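Local coordinates for protein thiosulfate sulfurtransferase YnjE (PDB 2WLR) that catalyses the transfer of sulfur from thiosulfate to cyanide, giving thiocyanate and sulfite, through a persulfide on a cysteine of its third rhodanese domain, at residues A4-P9 with T101-L106. Sequence-based numbering, arbitrary orientation.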
loop_
_atom_site.group_PDB
_atom_site.type_symbol
_atom_site.label_atom_id
_atom_site.label_comp_id
_atom_site.label_asym_id
_atom_site.label_seq_id
_atom_site.Cartn_x
_atom_site.Cartn_y
_atom_site.Cartn_z
ATOM N N ALA A 4 -32.056 -7.010 18.607
ATOM C CA ALA A 4 -30.864 -7.159 17.715
ATOM C C ALA A 4 -31.044 -6.461 16.363
ATOM O O ALA A 4 -30.097 -6.383 15.579
ATOM C CB ALA A 4 -30.530 -8.639 17.507
ATOM N N GLU A 5 -32.247 -5.954 16.089
ATOM C CA GLU A 5 -32.495 -5.211 14.843
ATOM C C GLU A 5 -31.760 -3.871 14.819
ATOM O O GLU A 5 -31.337 -3.351 15.853
ATOM C CB GLU A 5 -33.993 -4.960 14.635
ATOM C CG GLU A 5 -34.748 -6.130 14.021
ATOM C CD GLU A 5 -36.222 -5.820 13.807
ATOM O OE1 GLU A 5 -36.721 -4.822 14.383
ATOM O OE2 GLU A 5 -36.883 -6.573 13.054
ATOM N N LEU A 6 -31.628 -3.317 13.619
ATOM C CA LEU A 6 -31.027 -2.001 13.436
ATOM C C LEU A 6 -31.911 -0.921 14.045
ATOM O O LEU A 6 -33.142 -1.031 14.010
ATOM C CB LEU A 6 -30.819 -1.719 11.944
ATOM C CG LEU A 6 -29.843 -2.651 11.221
ATOM C CD1 LEU A 6 -30.167 -2.777 9.733
ATOM C CD2 LEU A 6 -28.418 -2.176 11.441
ATOM N N ALA A 7 -31.281 0.116 14.606
ATOM C CA ALA A 7 -31.978 1.331 15.045
ATOM C C ALA A 7 -32.621 2.014 13.829
ATOM O O ALA A 7 -32.593 1.460 12.725
ATOM C CB ALA A 7 -31.008 2.268 15.735
ATOM N N LYS A 8 -33.199 3.205 14.004
ATOM C CA LYS A 8 -33.937 3.818 12.894
ATOM C C LYS A 8 -32.968 4.260 11.760
ATOM O O LYS A 8 -31.894 4.808 12.048
ATOM C CB LYS A 8 -34.846 4.966 13.373
ATOM C CG LYS A 8 -34.179 6.300 13.591
ATOM C CD LYS A 8 -35.177 7.469 13.502
ATOM C CE LYS A 8 -34.535 8.658 12.774
ATOM N NZ LYS A 8 -34.448 8.462 11.278
ATOM N N PRO A 9 -33.332 3.997 10.490
ATOM C CA PRO A 9 -32.434 4.369 9.378
ATOM C C PRO A 9 -32.154 5.869 9.323
ATOM O O PRO A 9 -32.995 6.675 9.726
ATOM C CB PRO A 9 -33.200 3.946 8.124
ATOM C CG PRO A 9 -34.311 3.034 8.599
ATOM C CD PRO A 9 -34.572 3.357 10.016
ATOM N N THR A 101 -24.141 1.111 20.858
ATOM C CA THR A 101 -25.579 1.090 21.198
ATOM C C THR A 101 -26.521 1.726 20.179
ATOM O O THR A 101 -27.737 1.636 20.325
ATOM C CB THR A 101 -25.821 1.748 22.580
ATOM O OG1 THR A 101 -25.480 3.122 22.515
ATOM C CG2 THR A 101 -24.953 1.084 23.657
ATOM N N HIS A 102 -25.984 2.338 19.127
ATOM C CA HIS A 102 -26.834 3.042 18.175
ATOM C C HIS A 102 -26.373 2.727 16.753
ATOM O O HIS A 102 -25.614 3.506 16.189
ATOM C CB HIS A 102 -26.742 4.545 18.437
ATOM C CG HIS A 102 -27.780 5.344 17.720
ATOM N ND1 HIS A 102 -28.338 4.940 16.525
ATOM C CD2 HIS A 102 -28.332 6.547 18.007
ATOM C CE1 HIS A 102 -29.214 5.844 16.121
ATOM N NE2 HIS A 102 -29.230 6.828 17.001
ATOM N N ILE A 103 -26.824 1.592 16.224
ATOM C CA ILE A 103 -26.379 1.063 14.925
ATOM C C ILE A 103 -27.552 1.027 13.975
ATOM O O ILE A 103 -28.528 0.314 14.196
ATOM C CB ILE A 103 -25.801 -0.354 15.057
ATOM C CG1 ILE A 103 -24.657 -0.381 16.070
ATOM C CG2 ILE A 103 -25.281 -0.892 13.684
ATOM C CD1 ILE A 103 -24.165 -1.765 16.380
ATOM N N SER A 104 -27.461 1.831 12.915
ATOM C CA SER A 104 -28.510 1.968 11.896
ATOM C C SER A 104 -27.969 1.597 10.515
ATOM O O SER A 104 -26.771 1.338 10.368
ATOM C CB SER A 104 -28.950 3.424 11.820
ATOM O OG SER A 104 -29.478 3.879 13.052
ATOM N N ILE A 105 -28.852 1.574 9.530
ATOM C CA ILE A 105 -28.451 1.536 8.123
ATOM C C ILE A 105 -28.381 2.970 7.589
ATOM O O ILE A 105 -29.157 3.848 8.011
ATOM C CB ILE A 105 -29.436 0.701 7.305
ATOM C CG1 ILE A 105 -28.875 0.376 5.939
ATOM C CG2 ILE A 105 -30.765 1.426 7.138
ATOM C CD1 ILE A 105 -29.517 -0.828 5.331
ATOM N N LEU A 106 -27.416 3.231 6.709
ATOM C CA LEU A 106 -27.322 4.513 6.026
ATOM C C LEU A 106 -28.240 4.401 4.818
ATOM O O LEU A 106 -27.911 3.704 3.846
ATOM C CB LEU A 106 -25.876 4.848 5.647
ATOM C CG LEU A 106 -25.670 6.208 4.975
ATOM C CD1 LEU A 106 -26.042 7.337 5.864
ATOM C CD2 LEU A 106 -24.195 6.337 4.550
HETATM O O HOH W 1 -31.620 1.203 10.253
#
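H102 meets A7 first, its ring standing oblique to the A7 methyl, with S104 OG at the ring edge and in its plane. At I103 the carbonyl oxygen accepts a hydrogen bond from A7 N (N to O 2.8 Å, 153° at the hydrogen). The CA of L6 approaches I103 O at 3.5 Å as a CA-H...O contact, while L6 CD2 meets I103 CG2 at 4.1 Å. S104 turns its OG to the side of its own backbone N, anti to the carbonyl carbon (chi1 -61°), and donates to K8 O at 2.8 Å. The hydroxyl stands above that carbonyl's plane, 44° out of it, and packs against the methyl of A7 as well. At I105 the amide is linked indirectly: one water accepts from I105 N (2.9 Å) and donates to A7 O (2.7 Å). The I105 side chain sends CG2 against P9 CB at 3.6 Å, the two side chains crossing obliquely, and L6 CD1 comes near I105 CB. Both chains run the same way, and the water replaces the next direct rung of a parallel pairing. Strand 103-105 is outermost in the four-stranded parallel sheet of the first rhodanese domain, and segment 4-9 lies beside it as the short parallel edge strands 125-126 and 273-274 lie beside 231-234 and 386-389 in the other two. H102 and S104 bond through their backbones to strand 79-82, and I103 packs on helix 85-97, whose K92 and Q96 bind A4 O; L10 bonds to the backbone of I105 and leads into helix 12-17.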